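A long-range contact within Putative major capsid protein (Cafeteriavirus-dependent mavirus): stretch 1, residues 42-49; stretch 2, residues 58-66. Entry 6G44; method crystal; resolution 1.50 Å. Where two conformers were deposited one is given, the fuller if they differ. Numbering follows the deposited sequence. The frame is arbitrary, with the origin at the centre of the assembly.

Stretch 1 42-49: FQTIQPVS
Stretch 2 58-66: QITFNQPLG

A single direct hydrogen bond joins the two stretches, although both contain strand: V48 N donates to T60 O at 2.8 Å, with an N-H...O angle of 161°. It lies beyond the strand that ends at I45, where V48 (phi/psi -67/-25) follows the extended P47 (-71/166); its acceptor, T60 O, belongs to strand 58-62. P47 CA also sits 3.2 Å from T60 O. A water extends the link, donating to Q46 O at 2.7 Å and accepting from N62 N at 2.8 Å.

The end-to-end directions are 134° apart. The CA atoms of P47 and F61 are 4.5 Å apart, those of Q43 and L65 9.4 Å. Side chains fill the wider end. The CA-to-CB bond of I45 points toward stretch 2; with chi1 m and chi2 t, CG2 lies 3.7 Å from Q63 CB and CD1 4.3 Å from L65 CD1; Q43 CG lies 4.0 Å from L65 CD2, with L65 also m, t.

F61 leaves its backbone sideways, yet chi1 -59° and chi2 -83° bring the ring nearer. I45 O approaches the ring obliquely, 3.3 Å from F61 CE1; P47 CD is 3.8 Å from the same F61 CE1. P47 CB meets I59 CG2 at 4.0 Å, while V48 (chi1 m) sets CG1 3.6 Å from N62 CB. The two stretches together bury 451 Å².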

ATOM      1  N   PHE C  42      -9.904  12.767  28.389  1.00 14.93           N
ATOM      2  CA  PHE C  42     -10.162  11.504  27.696  1.00 14.38           C
ATOM      3  C   PHE C  42     -10.630  10.538  28.802  1.00 14.61           C
ATOM      4  O   PHE C  42      -9.934  10.350  29.805  1.00 15.92           O
ATOM      5  CB  PHE C  42      -8.845  11.042  27.064  1.00 14.55           C
ATOM      6  CG  PHE C  42      -8.966  10.082  25.890  1.00 14.71           C
ATOM      7  CD1 PHE C  42      -9.847   8.994  25.884  1.00 15.18           C
ATOM      8  CD2 PHE C  42      -8.121  10.232  24.797  1.00 15.12           C
ATOM      9  CE1 PHE C  42      -9.904   8.118  24.810  1.00 14.84           C
ATOM     10  CE2 PHE C  42      -8.159   9.333  23.727  1.00 15.19           C
ATOM     11  CZ  PHE C  42      -9.061   8.268  23.743  1.00 15.18           C
ATOM     12  N   GLN C  43     -11.816   9.975  28.642  1.00 13.52           N
ATOM     13  CA  GLN C  43     -12.410   9.167  29.715  1.00 14.43           C
ATOM     14  C   GLN C  43     -11.943   7.722  29.662  1.00 13.99           C
ATOM     15  O   GLN C  43     -11.934   7.098  28.596  1.00 13.62           O
ATOM     16  CB  GLN C  43     -13.928   9.203  29.614  1.00 14.86           C
ATOM     17  CG  GLN C  43     -14.557  10.602  29.618  1.00 16.20           C
ATOM     18  CD  GLN C  43     -14.245  11.353  30.887  1.00 19.30           C
ATOM     19  OE1 GLN C  43     -14.659  10.928  31.970  1.00 23.71           O
ATOM     20  NE2 GLN C  43     -13.492  12.459  30.778  1.00 21.22           N
ATOM     21  N   THR C  44     -11.578   7.187  30.823  1.00 14.31           N
ATOM     22  CA  THR C  44     -11.391   5.770  31.033  1.00 14.20           C
ATOM     23  C   THR C  44     -12.489   5.338  31.999  1.00 14.38           C
ATOM     24  O   THR C  44     -12.466   5.746  33.182  1.00 17.29           O
ATOM     25  CB  THR C  44     -10.001   5.449  31.592  1.00 15.16           C
ATOM     26  OG1 THR C  44      -9.009   5.765  30.589  1.00 16.79           O
ATOM     27  CG2 THR C  44      -9.866   3.963  31.926  1.00 14.99           C
ATOM     28  N   ILE C  45     -13.442   4.554  31.505  1.00 13.44           N
ATOM     29  CA  ILE C  45     -14.690   4.271  32.233  1.00 13.42           C
ATOM     30  C   ILE C  45     -14.678   2.829  32.689  1.00 13.96           C
ATOM     31  O   ILE C  45     -14.585   1.914  31.876  1.00 13.95           O
ATOM     32  CB  ILE C  45     -15.913   4.535  31.350  1.00 14.04           C
ATOM     33  CG1 ILE C  45     -15.864   5.990  30.853  1.00 14.78           C
ATOM     34  CG2 ILE C  45     -17.226   4.269  32.095  1.00 13.79           C
ATOM     35  CD1 ILE C  45     -16.882   6.313  29.826  1.00 15.56           C
ATOM     36  N   GLN C  46     -14.832   2.651  33.996  1.00 14.21           N
ATOM     37  CA  GLN C  46     -14.889   1.335  34.609  0.50 14.81           C
ATOM     38  C   GLN C  46     -16.318   0.802  34.502  1.00 14.18           C
ATOM     39  O   GLN C  46     -17.253   1.568  34.464  1.00 13.77           O
ATOM     40  CB  GLN C  46     -14.491   1.427  36.092  0.50 15.92           C
ATOM     41  CG  GLN C  46     -13.195   2.187  36.390  0.50 17.67           C
ATOM     42  CD  GLN C  46     -11.957   1.407  35.998  0.50 18.98           C
ATOM     43  OE1 GLN C  46     -11.888   0.201  36.247  0.50 21.31           O
ATOM     44  NE2 GLN C  46     -10.956   2.088  35.391  0.50 19.73           N
ATOM     45  N   PRO C  47     -16.483  -0.530  34.469  1.00 13.74           N
ATOM     46  CA  PRO C  47     -17.834  -1.085  34.480  1.00 13.46           C
ATOM     47  C   PRO C  47     -18.479  -0.899  35.876  1.00 13.35           C
ATOM     48  O   PRO C  47     -17.789  -0.589  36.845  1.00 13.78           O
ATOM     49  CB  PRO C  47     -17.617  -2.555  34.168  1.00 14.52           C
ATOM     50  CG  PRO C  47     -16.235  -2.833  34.494  1.00 15.81           C
ATOM     51  CD  PRO C  47     -15.456  -1.575  34.398  1.00 14.97           C
ATOM     52  N   VAL C  48     -19.779  -1.108  35.918  1.00 13.11           N
ATOM     53  CA  VAL C  48     -20.544  -0.863  37.167  1.00 13.51           C
ATOM     54  C   VAL C  48     -20.186  -1.842  38.278  1.00 14.47           C
ATOM     55  O   VAL C  48     -20.392  -1.512  39.460  1.00 14.13           O
ATOM     56  CB  VAL C  48     -22.043  -0.889  36.938  1.00 13.91           C
ATOM     57  CG1 VAL C  48     -22.472   0.233  36.010  1.00 14.17           C
ATOM     58  CG2 VAL C  48     -22.519  -2.261  36.484  1.00 14.95           C
ATOM     59  N   SER C  49     -19.699  -3.025  37.922  1.00 15.22           N
ATOM     60  CA  SER C  49     -19.196  -3.996  38.877  1.00 17.21           C
ATOM     61  C   SER C  49     -17.887  -4.599  38.413  1.00 17.71           C
ATOM     62  O   SER C  49     -17.549  -4.482  37.228  1.00 17.37           O
ATOM     63  CB  SER C  49     -20.244  -5.076  39.077  1.00 18.74           C
ATOM     64  OG  SER C  49     -20.500  -5.775  37.885  1.00 20.50           O
ATOM     65  N   GLN C  58     -22.176 -10.874  31.642  1.00 12.58           N
ATOM     66  CA  GLN C  58     -22.630  -9.523  31.300  1.00 12.76           C
ATOM     67  C   GLN C  58     -21.718  -8.459  31.915  1.00 12.53           C
ATOM     68  O   GLN C  58     -21.311  -8.561  33.073  1.00 12.93           O
ATOM     69  CB  GLN C  58     -24.071  -9.307  31.738  1.00 12.82           C
ATOM     70  CG  GLN C  58     -24.712  -8.053  31.135  1.00 13.66           C
ATOM     71  CD  GLN C  58     -26.082  -7.768  31.688  1.00 14.68           C
ATOM     72  OE1 GLN C  58     -26.199  -7.346  32.825  1.00 15.12           O
ATOM     73  NE2 GLN C  58     -27.113  -7.956  30.877  1.00 15.51           N
ATOM     74  N   ILE C  59     -21.379  -7.432  31.117  1.00 11.82           N
ATOM     75  CA  ILE C  59     -20.557  -6.313  31.544  1.00 13.40           C
ATOM     76  C   ILE C  59     -21.301  -5.049  31.166  1.00 13.36           C
ATOM     77  O   ILE C  59     -21.762  -4.941  30.055  1.00 13.36           O
ATOM     78  CB  ILE C  59     -19.187  -6.338  30.822  1.00 13.71           C
ATOM     79  CG1 ILE C  59     -18.397  -7.607  31.200  1.00 13.91           C
ATOM     80  CG2 ILE C  59     -18.384  -5.068  31.143  1.00 14.06           C
ATOM     81  CD1 ILE C  59     -17.383  -8.034  30.130  1.00 14.82           C
ATOM     82  N   THR C  60     -21.479  -4.133  32.123  1.00 12.78           N
ATOM     83  CA  THR C  60     -22.225  -2.911  31.904  1.00 13.04           C
ATOM     84  C   THR C  60     -21.406  -1.691  32.258  1.00 13.01           C
ATOM     85  O   THR C  60     -20.829  -1.584  33.354  1.00 13.86           O
ATOM     86  CB  THR C  60     -23.522  -2.908  32.737  1.00 14.33           C
ATOM     87  OG1 THR C  60     -24.369  -3.955  32.269  1.00 16.12           O
ATOM     88  CG2 THR C  60     -24.249  -1.567  32.597  1.00 15.57           C
ATOM     89  N   PHE C  61     -21.369  -0.756  31.303  1.00 12.44           N
ATOM     90  CA  PHE C  61     -20.865   0.590  31.549  1.00 12.79           C
ATOM     91  C   PHE C  61     -22.059   1.521  31.661  1.00 12.43           C
ATOM     92  O   PHE C  61     -22.988   1.465  30.851  1.00 13.10           O
ATOM     93  CB  PHE C  61     -19.923   1.056  30.417  1.00 12.30           C
ATOM     94  CG  PHE C  61     -18.744   0.162  30.229  1.00 11.86           C
ATOM     95  CD1 PHE C  61     -17.614   0.289  31.003  1.00 11.97           C
ATOM     96  CD2 PHE C  61     -18.804  -0.874  29.303  1.00 12.41           C
ATOM     97  CE1 PHE C  61     -16.554  -0.570  30.859  1.00 12.23           C
ATOM     98  CE2 PHE C  61     -17.749  -1.737  29.158  1.00 12.12           C
ATOM     99  CZ  PHE C  61     -16.617  -1.586  29.934  1.00 12.48           C
ATOM    100  N   ASN C  62     -22.047   2.369  32.696  1.00 13.34           N
ATOM    101  CA  ASN C  62     -23.159   3.308  32.919  1.00 13.49           C
ATOM    102  C   ASN C  62     -22.500   4.591  33.351  1.00 13.82           C
ATOM    103  O   ASN C  62     -22.053   4.731  34.476  1.00 15.14           O
ATOM    104  CB  ASN C  62     -24.119   2.752  33.985  1.00 14.77           C
ATOM    105  CG  ASN C  62     -25.316   3.645  34.221  1.00 16.30           C
ATOM    106  OD1 ASN C  62     -25.258   4.846  34.029  1.00 18.06           O
ATOM    107  ND2 ASN C  62     -26.423   3.045  34.657  1.00 20.01           N
ATOM    108  N   GLN C  63     -22.403   5.523  32.412  1.00 13.50           N
ATOM    109  CA  GLN C  63     -21.661   6.749  32.654  1.00 14.12           C
ATOM    110  C   GLN C  63     -22.233   7.900  31.831  1.00 13.78           C
ATOM    111  O   GLN C  63     -21.831   8.137  30.688  1.00 13.42           O
ATOM    112  CB  GLN C  63     -20.163   6.564  32.373  1.00 15.02           C
ATOM    113  CG  GLN C  63     -19.347   7.813  32.684  1.00 16.34           C
ATOM    114  CD  GLN C  63     -19.492   8.190  34.142  1.00 18.01           C
ATOM    115  OE1 GLN C  63     -18.951   7.505  35.012  1.00 21.20           O
ATOM    116  NE2 GLN C  63     -20.224   9.271  34.425  1.00 18.42           N
ATOM    117  N   PRO C  64     -23.159   8.671  32.416  1.00 12.62           N
ATOM    118  CA  PRO C  64     -23.560   9.906  31.763  1.00 12.95           C
ATOM    119  C   PRO C  64     -22.342  10.797  31.428  1.00 12.45           C
ATOM    120  O   PRO C  64     -21.413  10.910  32.250  1.00 12.82           O
ATOM    121  CB  PRO C  64     -24.459  10.563  32.815  1.00 12.62           C
ATOM    122  CG  PRO C  64     -25.016   9.400  33.583  1.00 13.09           C
ATOM    123  CD  PRO C  64     -23.846   8.492  33.728  1.00 12.96           C
ATOM    124  N   LEU C  65     -22.386  11.432  30.249  1.00 12.24           N
ATOM    125  CA  LEU C  65     -21.304  12.292  29.792  1.00 12.51           C
ATOM    126  C   LEU C  65     -21.903  13.540  29.200  1.00 12.07           C
ATOM    127  O   LEU C  65     -22.758  13.499  28.344  1.00 12.77           O
ATOM    128  CB  LEU C  65     -20.420  11.570  28.756  1.00 12.22           C
ATOM    129  CG  LEU C  65     -19.550  10.418  29.251  1.00 13.04           C
ATOM    130  CD1 LEU C  65     -18.906   9.720  28.042  1.00 12.79           C
ATOM    131  CD2 LEU C  65     -18.523  10.825  30.262  1.00 13.16           C
ATOM    132  N   GLY C  66     -21.400  14.660  29.670  1.00 13.30           N
ATOM    133  CA  GLY C  66     -21.873  15.938  29.200  1.00 13.16           C
ATOM    134  C   GLY C  66     -21.210  16.367  27.906  1.00 12.62           C
ATOM    135  O   GLY C  66     -20.179  15.800  27.495  1.00 13.30           O
TER
HETATM  136  O   HOH W   1     -19.842   2.388  34.483  1.00 16.72           O